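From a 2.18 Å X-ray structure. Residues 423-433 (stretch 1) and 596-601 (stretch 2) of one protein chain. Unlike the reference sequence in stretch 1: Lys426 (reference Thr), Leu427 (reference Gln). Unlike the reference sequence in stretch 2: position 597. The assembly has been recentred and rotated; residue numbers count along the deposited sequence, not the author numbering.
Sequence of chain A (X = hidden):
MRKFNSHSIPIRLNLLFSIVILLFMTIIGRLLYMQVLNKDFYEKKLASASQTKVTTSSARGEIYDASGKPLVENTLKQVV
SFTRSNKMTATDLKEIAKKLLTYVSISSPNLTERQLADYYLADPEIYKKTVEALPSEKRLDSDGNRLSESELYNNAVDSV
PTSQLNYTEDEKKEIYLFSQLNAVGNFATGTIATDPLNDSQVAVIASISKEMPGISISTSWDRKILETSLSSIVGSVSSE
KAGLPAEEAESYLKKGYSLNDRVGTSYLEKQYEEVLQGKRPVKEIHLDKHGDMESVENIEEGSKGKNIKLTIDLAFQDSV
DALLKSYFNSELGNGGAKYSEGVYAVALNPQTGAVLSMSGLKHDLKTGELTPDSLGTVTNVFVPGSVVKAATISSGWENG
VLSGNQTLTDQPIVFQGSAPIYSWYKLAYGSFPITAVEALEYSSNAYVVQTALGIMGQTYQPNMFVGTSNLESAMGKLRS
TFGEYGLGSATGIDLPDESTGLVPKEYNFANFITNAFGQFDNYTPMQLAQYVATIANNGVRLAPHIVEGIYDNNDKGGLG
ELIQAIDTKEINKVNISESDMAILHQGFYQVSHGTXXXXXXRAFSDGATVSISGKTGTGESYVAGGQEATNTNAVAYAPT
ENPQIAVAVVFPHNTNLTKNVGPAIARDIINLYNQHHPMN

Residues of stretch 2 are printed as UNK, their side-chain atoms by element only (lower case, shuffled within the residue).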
ATOM      1  N   SER A 423     -13.768   6.369  35.002  1.00 42.24           N
ATOM      2  CA  SER A 423     -12.527   6.699  34.313  1.00 42.21           C
ATOM      3  C   SER A 423     -11.400   5.935  35.007  1.00 41.45           C
ATOM      4  O   SER A 423     -11.659   5.198  35.954  1.00 42.54           O
ATOM      5  CB  SER A 423     -12.278   8.208  34.372  1.00 41.92           C
ATOM      6  OG  SER A 423     -13.226   8.892  33.565  1.00 41.88           O
ATOM      7  N   TRP A 424     -10.166   6.106  34.551  1.00 38.13           N
ATOM      8  CA  TRP A 424      -9.029   5.392  35.132  1.00 40.23           C
ATOM      9  C   TRP A 424      -8.859   5.700  36.625  1.00 39.88           C
ATOM     10  O   TRP A 424      -8.384   4.864  37.376  1.00 42.26           O
ATOM     11  CB  TRP A 424      -7.742   5.704  34.359  1.00 38.97           C
ATOM     12  CG  TRP A 424      -7.254   7.130  34.447  1.00 40.01           C
ATOM     13  CD1 TRP A 424      -7.542   8.161  33.581  1.00 37.66           C
ATOM     14  CD2 TRP A 424      -6.346   7.671  35.418  1.00 41.59           C
ATOM     15  NE1 TRP A 424      -6.858   9.299  33.951  1.00 38.48           N
ATOM     16  CE2 TRP A 424      -6.132   9.028  35.085  1.00 39.62           C
ATOM     17  CE3 TRP A 424      -5.698   7.143  36.540  1.00 47.91           C
ATOM     18  CZ2 TRP A 424      -5.293   9.855  35.833  1.00 43.52           C
ATOM     19  CZ3 TRP A 424      -4.857   7.981  37.282  1.00 43.74           C
ATOM     20  CH2 TRP A 424      -4.665   9.317  36.920  1.00 41.56           C
ATOM     21  N   TYR A 425      -9.292   6.880  37.052  1.00 41.54           N
ATOM     22  CA  TYR A 425      -9.171   7.303  38.447  1.00 44.47           C
ATOM     23  C   TYR A 425     -10.351   6.953  39.376  1.00 45.33           C
ATOM     24  O   TYR A 425     -10.333   7.303  40.551  1.00 42.14           O
ATOM     25  CB  TYR A 425      -8.905   8.811  38.482  1.00 45.69           C
ATOM     26  CG  TYR A 425      -9.696   9.660  37.501  1.00 45.51           C
ATOM     27  CD1 TYR A 425      -9.119  10.096  36.308  1.00 46.43           C
ATOM     28  CD2 TYR A 425     -10.998  10.060  37.783  1.00 46.32           C
ATOM     29  CE1 TYR A 425      -9.813  10.890  35.410  1.00 40.32           C
ATOM     30  CE2 TYR A 425     -11.712  10.861  36.895  1.00 43.69           C
ATOM     31  CZ  TYR A 425     -11.112  11.284  35.717  1.00 53.24           C
ATOM     32  OH  TYR A 425     -11.814  12.095  34.840  1.00 43.63           O
ATOM     33  N   LYS A 426     -11.372   6.284  38.841  1.00 45.67           N
ATOM     34  CA  LYS A 426     -12.507   5.768  39.622  1.00 47.42           C
ATOM     35  C   LYS A 426     -13.116   6.793  40.576  1.00 45.84           C
ATOM     36  O   LYS A 426     -13.582   7.850  40.162  1.00 41.89           O
ATOM     37  CB  LYS A 426     -12.127   4.499  40.411  1.00 49.00           C
ATOM     38  CG  LYS A 426     -11.312   3.468  39.648  1.00 50.91           C
ATOM     39  CD  LYS A 426     -12.171   2.883  38.544  1.00 64.23           C
ATOM     40  CE  LYS A 426     -11.470   1.783  37.763  1.00 71.23           C
ATOM     41  NZ  LYS A 426     -12.310   1.393  36.593  1.00 68.46           N
ATOM     42  N   LEU A 427     -13.084   6.458  41.865  1.00 47.71           N
ATOM     43  CA  LEU A 427     -13.768   7.194  42.920  1.00 48.74           C
ATOM     44  C   LEU A 427     -12.807   8.113  43.675  1.00 50.84           C
ATOM     45  O   LEU A 427     -13.215   8.912  44.534  1.00 51.22           O
ATOM     46  CB  LEU A 427     -14.447   6.182  43.858  1.00 49.98           C
ATOM     47  CG  LEU A 427     -15.485   5.311  43.133  1.00 54.99           C
ATOM     48  CD1 LEU A 427     -15.933   4.034  43.869  1.00 51.41           C
ATOM     49  CD2 LEU A 427     -16.685   6.208  42.780  1.00 54.00           C
ATOM     50  N   ALA A 428     -11.531   8.040  43.307  1.00 50.19           N
ATOM     51  CA  ALA A 428     -10.458   8.692  44.052  1.00 50.10           C
ATOM     52  C   ALA A 428     -10.643  10.183  44.346  1.00 49.47           C
ATOM     53  O   ALA A 428     -10.254  10.652  45.416  1.00 50.25           O
ATOM     54  CB  ALA A 428      -9.085   8.417  43.393  1.00 49.23           C
ATOM     55  N   TYR A 429     -11.219  10.942  43.421  1.00 46.20           N
ATOM     56  CA  TYR A 429     -11.485  12.354  43.696  1.00 46.67           C
ATOM     57  C   TYR A 429     -12.969  12.682  43.765  1.00 45.68           C
ATOM     58  O   TYR A 429     -13.346  13.829  43.535  1.00 45.56           O
ATOM     59  CB  TYR A 429     -10.802  13.244  42.657  1.00 48.40           C
ATOM     60  CG  TYR A 429      -9.318  13.035  42.696  1.00 53.02           C
ATOM     61  CD1 TYR A 429      -8.499  13.917  43.387  1.00 58.91           C
ATOM     62  CD2 TYR A 429      -8.740  11.906  42.120  1.00 56.01           C
ATOM     63  CE1 TYR A 429      -7.130  13.703  43.467  1.00 61.01           C
ATOM     64  CE2 TYR A 429      -7.375  11.688  42.200  1.00 53.39           C
ATOM     65  CZ  TYR A 429      -6.581  12.588  42.873  1.00 58.20           C
ATOM     66  OH  TYR A 429      -5.227  12.384  42.984  1.00 66.76           O
ATOM     67  N   GLY A 430     -13.801  11.683  44.047  1.00 43.05           N
ATOM     68  CA  GLY A 430     -15.250  11.881  44.003  1.00 47.51           C
ATOM     69  C   GLY A 430     -15.753  12.437  42.679  1.00 49.00           C
ATOM     70  O   GLY A 430     -15.166  12.181  41.620  1.00 47.57           O
ATOM     71  N   SER A 431     -16.847  13.193  42.746  1.00 48.68           N
ATOM     72  CA  SER A 431     -17.413  13.890  41.588  1.00 47.20           C
ATOM     73  C   SER A 431     -16.968  15.348  41.591  1.00 45.92           C
ATOM     74  O   SER A 431     -16.814  15.968  42.645  1.00 42.79           O
ATOM     75  CB  SER A 431     -18.940  13.849  41.646  1.00 45.33           C
ATOM     76  OG  SER A 431     -19.360  12.505  41.536  1.00 48.40           O
ATOM     77  N   PHE A 432     -16.751  15.899  40.406  1.00 45.40           N
ATOM     78  CA  PHE A 432     -16.192  17.234  40.331  1.00 44.93           C
ATOM     79  C   PHE A 432     -16.437  17.840  38.957  1.00 43.75           C
ATOM     80  O   PHE A 432     -16.626  17.129  37.971  1.00 44.27           O
ATOM     81  CB  PHE A 432     -14.688  17.214  40.671  1.00 44.65           C
ATOM     82  CG  PHE A 432     -13.885  16.304  39.794  1.00 46.00           C
ATOM     83  CD1 PHE A 432     -13.624  14.994  40.184  1.00 43.61           C
ATOM     84  CD2 PHE A 432     -13.413  16.743  38.561  1.00 45.48           C
ATOM     85  CE1 PHE A 432     -12.901  14.127  39.365  1.00 41.36           C
ATOM     86  CE2 PHE A 432     -12.683  15.888  37.734  1.00 42.87           C
ATOM     87  CZ  PHE A 432     -12.445  14.566  38.133  1.00 43.18           C
ATOM     88  N   PRO A 433     -16.446  19.174  38.894  1.00 42.50           N
ATOM     89  CA  PRO A 433     -16.605  19.873  37.627  1.00 41.96           C
ATOM     90  C   PRO A 433     -15.359  19.724  36.760  1.00 41.28           C
ATOM     91  O   PRO A 433     -14.242  19.623  37.288  1.00 40.81           O
ATOM     92  CB  PRO A 433     -16.828  21.328  38.045  1.00 42.37           C
ATOM     93  CG  PRO A 433     -16.180  21.440  39.394  1.00 45.49           C
ATOM     94  CD  PRO A 433     -16.206  20.077  40.031  1.00 41.11           C
ATOM     95  N   UNK A 596      -1.600  18.564  37.374  1.00 45.64           N
ATOM     96  CA  UNK A 596      -2.603  17.935  38.232  1.00 43.23           C
ATOM     97  C   UNK A 596      -2.189  16.489  38.537  1.00 42.55           C
ATOM     98  O   UNK A 596      -1.494  15.840  37.752  1.00 43.45           O
ATOM     99  o   UNK A 596      -4.934  17.117  38.096  1.00 40.21           O
ATOM    100  c   UNK A 596      -3.973  18.007  37.542  1.00 40.84           C
ATOM    101  N   UNK A 597      -2.622  15.963  39.686  1.00 43.98           N
ATOM    102  CA  UNK A 597      -2.462  14.521  39.869  1.00 43.30           C
ATOM    103  C   UNK A 597      -3.168  13.692  38.776  1.00 44.49           C
ATOM    104  O   UNK A 597      -2.871  12.495  38.628  1.00 44.17           O
ATOM    105  c   UNK A 597      -3.271  16.657  40.816  1.00 42.15           C
ATOM    106  c   UNK A 597      -3.486  15.579  41.813  1.00 44.44           C
ATOM    107  c   UNK A 597      -3.057  14.244  41.253  1.00 44.44           C
ATOM    108  N   UNK A 598      -4.042  14.320  37.987  1.00 42.67           N
ATOM    109  CA  UNK A 598      -4.786  13.605  36.945  1.00 42.11           C
ATOM    110  C   UNK A 598      -4.238  13.845  35.543  1.00 41.60           C
ATOM    111  O   UNK A 598      -4.761  13.298  34.572  1.00 41.40           O
ATOM    112  c   UNK A 598      -6.997  13.593  38.284  1.00 41.54           C
ATOM    113  c   UNK A 598      -6.895  12.106  38.588  1.00 40.72           C
ATOM    114  c   UNK A 598      -8.448  14.063  38.284  1.00 41.38           C
ATOM    115  c   UNK A 598      -6.294  13.934  36.973  1.00 40.49           C
ATOM    116  N   UNK A 599      -3.221  14.690  35.430  1.00 40.42           N
ATOM    117  CA  UNK A 599      -2.570  14.895  34.156  1.00 38.91           C
ATOM    118  C   UNK A 599      -2.007  13.565  33.661  1.00 41.02           C
ATOM    119  O   UNK A 599      -1.267  12.882  34.384  1.00 40.92           O
ATOM    120  c   UNK A 599      -1.439  15.914  34.274  1.00 39.89           C
ATOM    121  c   UNK A 599      -0.655  15.974  32.948  1.00 34.96           C
ATOM    122  o   UNK A 599      -2.007  17.202  34.547  1.00 38.78           O
ATOM    123  N   UNK A 600      -2.357  13.196  32.432  1.00 38.01           N
ATOM    124  CA  UNK A 600      -2.066  11.852  31.952  1.00 39.32           C
ATOM    125  C   UNK A 600      -0.799  11.742  31.105  1.00 36.90           C
ATOM    126  O   UNK A 600      -0.296  10.637  30.889  1.00 38.40           O
ATOM    127  c   UNK A 600      -4.486  11.040  31.974  1.00 36.95           C
ATOM    128  o   UNK A 600      -3.532  12.215  30.044  1.00 44.28           O
ATOM    129  c   UNK A 600      -3.229  11.289  31.101  1.00 42.65           C
ATOM    130  N   UNK A 601      -0.275  12.855  30.608  1.00 34.01           N
ATOM    131  CA  UNK A 601       0.770  12.739  29.599  1.00 34.53           C
ATOM    132  C   UNK A 601       2.103  13.451  29.774  1.00 36.77           C
ATOM    133  O   UNK A 601       2.787  13.737  28.774  1.00 36.01           O
TER

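Position 596 carries one carbon and then one oxygen, and neither comes near stretch 1. One carbon followed by one oxygen is serine; cysteine would end in sulfur: Ser596. Its work is local. Its OG, in the t rotamer, accepts a hydrogen bond from the backbone N of 598 at 2.9 Å. The backbone N of 599 bonds to Ser596 O at 3.1 Å, closing a type I turn.

Position 597 has three carbons that close a ring onto the backbone N, and its CB lies 3.3 Å from Tyr429 OH. The ring is proline's signature: Pro597. The entry differs here from the reference sequence. The backbone O of Pro597 faces the edge of the indole, 4.0 Å from Trp424 CH2.

Position 598 bears four carbons, forked at the second, and its two end carbons sit among Trp424, Tyr425, Tyr429 and Phe432. A fork there, rather than at CB, means leucine and excludes isoleucine: Leu598. The CA-to-CB bond points sideways, but chi angles of m and t bring the end of the side chain closer to the aromatic residues. CD2 is 3.8 Å from Tyr425 CD1, 3.7 Å from Tyr429 CE2 and 3.9 Å from Trp424 CZ2; CD1 lies over one face of the Tyr425 ring and 4.0 Å from Phe432 CZ.

Position 599 has one carbon carrying an oxygen and a carbon, the pattern of threonine: Thr599. Its CA-to-CB bond points away from stretch 1, and its OG1 accepts a hydrogen bond from Ser596 N at 3.2 Å, so this side chain braces the turn rather than the contact.

Position 600 repeats that branching, one carbon bearing an oxygen and a carbon, and its terminal carbon nears the indole of Trp424. It is Thr600. CG2 stands 3.5 Å from Trp424 NE1, while OG1 is hydrogen-bonded elsewhere in the structure.

Position 601 has no side-chain atom, so it is Gly601, and it takes no part in the contact.

The rule to read here is one leucine among four aromatic side chains. No hydrogen bond crosses between the stretches; 331 Å² is buried, largely through apolar side chains, and Leu598 supplies the largest single share. Several polar groups are satisfied within the stretches or elsewhere in the structure: three successive turns fold stretch 1 from Ser423 to Gly430, and a hydrogen-bonded turn presents its leucine to the aromatic side chains. Proline and threonine extend the contact to the tyrosine hydroxyl and the indole.

Stretch 2 (596-601) SPLTTG
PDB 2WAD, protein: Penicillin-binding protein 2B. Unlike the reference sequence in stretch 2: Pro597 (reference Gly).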